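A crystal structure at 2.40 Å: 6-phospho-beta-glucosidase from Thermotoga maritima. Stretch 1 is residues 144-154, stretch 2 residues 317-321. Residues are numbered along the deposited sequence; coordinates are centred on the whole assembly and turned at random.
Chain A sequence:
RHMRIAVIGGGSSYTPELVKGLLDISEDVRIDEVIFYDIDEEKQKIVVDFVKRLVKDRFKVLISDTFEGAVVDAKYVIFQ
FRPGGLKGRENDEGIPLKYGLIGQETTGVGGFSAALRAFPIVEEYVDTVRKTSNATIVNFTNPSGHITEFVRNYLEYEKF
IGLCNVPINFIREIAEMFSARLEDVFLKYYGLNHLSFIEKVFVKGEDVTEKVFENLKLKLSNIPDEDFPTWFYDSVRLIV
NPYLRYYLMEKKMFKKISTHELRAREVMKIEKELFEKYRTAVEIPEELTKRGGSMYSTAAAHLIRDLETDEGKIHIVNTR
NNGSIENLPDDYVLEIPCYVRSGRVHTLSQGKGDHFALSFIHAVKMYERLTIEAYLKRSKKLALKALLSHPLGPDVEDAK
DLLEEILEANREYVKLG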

# COMPACT_ATOMS: atom_id res chain seq x y z
N SER A 144 -2.37 -27.10 4.83
CA SER A 144 -3.60 -26.49 4.37
C SER A 144 -3.47 -25.02 3.98
O SER A 144 -4.04 -24.64 2.96
N GLY A 145 -2.77 -24.21 4.80
CA GLY A 145 -2.60 -22.79 4.54
C GLY A 145 -1.75 -22.56 3.30
O GLY A 145 -2.02 -21.64 2.51
N HIS A 146 -0.72 -23.39 3.14
CA HIS A 146 0.20 -23.30 2.02
C HIS A 146 -0.51 -23.65 0.69
O HIS A 146 -0.31 -22.99 -0.34
N ILE A 147 -1.36 -24.66 0.75
CA ILE A 147 -2.14 -25.07 -0.41
C ILE A 147 -3.14 -23.99 -0.76
O ILE A 147 -3.35 -23.70 -1.92
N THR A 148 -3.70 -23.33 0.25
CA THR A 148 -4.61 -22.21 -0.04
C THR A 148 -3.88 -21.07 -0.70
O THR A 148 -4.41 -20.49 -1.64
N GLU A 149 -2.68 -20.73 -0.21
CA GLU A 149 -1.86 -19.70 -0.85
C GLU A 149 -1.70 -20.06 -2.33
O GLU A 149 -1.85 -19.23 -3.21
N PHE A 150 -1.39 -21.32 -2.58
CA PHE A 150 -1.16 -21.80 -3.93
C PHE A 150 -2.43 -21.70 -4.81
O PHE A 150 -2.36 -21.15 -5.92
N VAL A 151 -3.56 -22.20 -4.31
CA VAL A 151 -4.79 -22.16 -5.07
C VAL A 151 -5.34 -20.74 -5.28
O VAL A 151 -5.74 -20.38 -6.41
N ARG A 152 -5.37 -19.93 -4.23
CA ARG A 152 -5.90 -18.56 -4.35
C ARG A 152 -5.03 -17.65 -5.22
O ARG A 152 -5.56 -16.89 -6.03
N ASN A 153 -3.71 -17.74 -5.05
CA ASN A 153 -2.82 -16.76 -5.66
C ASN A 153 -2.11 -17.21 -6.93
O ASN A 153 -1.58 -16.39 -7.67
N TYR A 154 -2.08 -18.51 -7.19
CA TYR A 154 -1.38 -19.00 -8.37
C TYR A 154 -2.33 -19.73 -9.32
O TYR A 154 -2.29 -19.48 -10.50
N VAL A 317 -10.69 -18.90 9.15
CA VAL A 317 -10.58 -19.61 7.89
C VAL A 317 -9.31 -19.12 7.18
O VAL A 317 -8.81 -18.05 7.50
N ASN A 318 -8.73 -19.92 6.29
CA ASN A 318 -7.58 -19.47 5.48
C ASN A 318 -8.04 -18.83 4.19
O ASN A 318 -8.73 -19.46 3.38
N THR A 319 -7.63 -17.58 4.00
CA THR A 319 -8.13 -16.76 2.91
C THR A 319 -7.22 -15.53 2.78
O THR A 319 -6.36 -15.30 3.65
N ARG A 320 -7.39 -14.76 1.69
CA ARG A 320 -6.61 -13.53 1.50
C ARG A 320 -6.87 -12.52 2.59
O ARG A 320 -8.01 -12.28 2.93
N ASN A 321 -5.80 -11.92 3.10
CA ASN A 321 -5.84 -10.90 4.13
C ASN A 321 -6.92 -9.85 3.84
O ASN A 321 -7.81 -9.63 4.68

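The most unusual feature of this contact is a close approach of two arginines: Arg 152 NH2 lies 3.8 Å from Arg 320 NH1, like charge against like charge. Each guanidinium meets the other residue over a face rather than at an edge: Arg 320 CG sits over one face of the Arg 152 group, and Arg 152 NH2 over one face of the Arg 320 group. Polar partners lie at the edges, near the guanidinium planes: Thr 319 OG1 for Arg 152 and Asn 153 OD1 for Arg 320.

At the edge of the Arg 320 guanidinium is Asn 153, whose OD1 accepts two hydrogen bonds, from Arg 320 NE at 2.8 Å (N-H...O angle 154°) and from Arg 320 NH2 at 3.1 Å (136°). The CA-to-CB bond of Asn 153 points sideways, but its m rotamer (chi1 -71°) brings the amide nearer the strand. The other end of that amide is fixed within the helix, since Asn 153 ND2 donates to Glu 149 OE2 at 2.7 Å with a nearly straight angle of 170°. Arg 320 reaches this site with chi1 m and an extended chain, chi2 and chi3 both t; its NH2 also comes within 3.1 Å of the backbone Arg 152 O.

Arg 152 points toward the strand and folds compactly, with chi1, chi2 and chi3 all m. Its NH1 makes a weak hydrogen bond to Thr 319 OG1, 3.2 Å long with an angle of only 123°. Thr 319, chi1 t, points sideways, yet its hydroxyl lies near the guanidinium plane. Water 1 supplies a second link: it accepts from Arg 152 NH1 at 3.0 Å and donates to Asn 318 O at 2.9 Å, joining the arginine to the strand backbone.

Toward the start of the helix the backbones come closer, and no direct hydrogen bond crosses between the stretches. Thr 148 points toward the strand in the m rotamer, placing CG2 3.6 Å from Asn 318 O. Its OG1 donates back to Ser 144 O at 2.8 Å and also packs against the strand, 4.0 Å from Asn 318 CB. Asn 318, also m and pointing toward the helix, brings OD1 to 3.6 Å from Gly 145 CA. The glycine matters here: an ideal CB would lie 3.2 Å from Asn 318 OD1, a tight fit. The backbones are correspondingly near, 6.1 Å between Gly 145 CA and Asn 318 CA against 7.7 Å between Arg 152 CA and Arg 320 CA. The axes cross at -31°, approach to 8.3 Å, and the contact buries 349 Å² in total.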

# COMPACT_ATOMS: atom_id res chain seq x y z
CB SER A 144 -4.72 -26.72 5.42
OG SER A 144 -5.94 -26.17 4.98
CB HIS A 146 1.40 -24.22 2.24
CG HIS A 146 2.55 -23.96 1.32
ND1 HIS A 146 3.77 -24.59 1.48
CD2 HIS A 146 2.68 -23.16 0.22
CE1 HIS A 146 4.59 -24.21 0.51
NE2 HIS A 146 3.96 -23.33 -0.25
CB ILE A 147 -2.78 -26.48 -0.16
CG1 ILE A 147 -1.68 -27.53 -0.16
CG2 ILE A 147 -3.84 -26.83 -1.28
CD1 ILE A 147 -2.06 -28.84 0.47
CB THR A 148 -5.31 -21.72 1.26
OG1 THR A 148 -5.93 -22.82 1.89
CG2 THR A 148 -6.45 -20.82 0.95
CB GLU A 149 -0.47 -19.60 -0.21
CG GLU A 149 0.52 -18.65 -0.92
CD GLU A 149 0.12 -17.17 -0.87
OE1 GLU A 149 -0.46 -16.72 0.13
OE2 GLU A 149 0.38 -16.46 -1.85
CB PHE A 150 -0.63 -23.22 -3.86
CG PHE A 150 -0.55 -23.93 -5.18
CD1 PHE A 150 0.34 -23.50 -6.16
CD2 PHE A 150 -1.32 -25.08 -5.40
CE1 PHE A 150 0.46 -24.21 -7.39
CE2 PHE A 150 -1.22 -25.77 -6.59
CZ PHE A 150 -0.32 -25.35 -7.59
CB VAL A 151 -5.90 -23.03 -4.49
CG1 VAL A 151 -7.19 -22.89 -5.36
CG2 VAL A 151 -5.44 -24.50 -4.39
CB ARG A 152 -6.04 -17.91 -2.97
CG ARG A 152 -7.13 -18.54 -2.14
CD ARG A 152 -8.52 -18.47 -2.74
NE ARG A 152 -8.87 -17.12 -3.17
CZ ARG A 152 -9.42 -16.19 -2.38
NH1 ARG A 152 -9.68 -16.43 -1.10
NH2 ARG A 152 -9.69 -15.01 -2.88
CB ASN A 153 -1.83 -16.23 -4.60
CG ASN A 153 -2.52 -15.32 -3.60
OD1 ASN A 153 -3.53 -14.69 -3.92
ND2 ASN A 153 -2.00 -15.26 -2.38
CB TYR A 154 -0.18 -19.86 -7.99
CG TYR A 154 0.87 -19.08 -7.22
CD1 TYR A 154 0.70 -18.83 -5.86
CD2 TYR A 154 1.99 -18.53 -7.88
CE1 TYR A 154 1.63 -18.09 -5.15
CE2 TYR A 154 2.93 -17.79 -7.17
CZ TYR A 154 2.73 -17.58 -5.81
OH TYR A 154 3.64 -16.89 -5.07
CB VAL A 317 -11.92 -19.30 7.16
CG1 VAL A 317 -11.79 -18.60 5.79
CG2 VAL A 317 -12.88 -20.50 7.21
CB ASN A 318 -6.60 -20.59 5.13
CG ASN A 318 -5.91 -21.11 6.34
OD1 ASN A 318 -4.75 -20.78 6.63
ND2 ASN A 318 -6.62 -21.93 7.09
CB THR A 319 -9.58 -16.37 3.22
OG1 THR A 319 -10.16 -15.80 2.05
CG2 THR A 319 -9.66 -15.26 4.26
CB ARG A 320 -6.90 -12.88 0.17
CG ARG A 320 -6.34 -13.57 -1.05
CD ARG A 320 -6.57 -12.76 -2.33
NE ARG A 320 -6.00 -13.40 -3.50
CZ ARG A 320 -6.52 -13.28 -4.73
NH1 ARG A 320 -7.59 -12.54 -4.94
NH2 ARG A 320 -5.94 -13.87 -5.76
CB ASN A 321 -4.44 -10.28 4.21
CG ASN A 321 -4.30 -9.17 5.26
OD1 ASN A 321 -5.09 -9.07 6.23
ND2 ASN A 321 -3.27 -8.33 5.08
O HOH W 1 -9.68 -18.84 0.67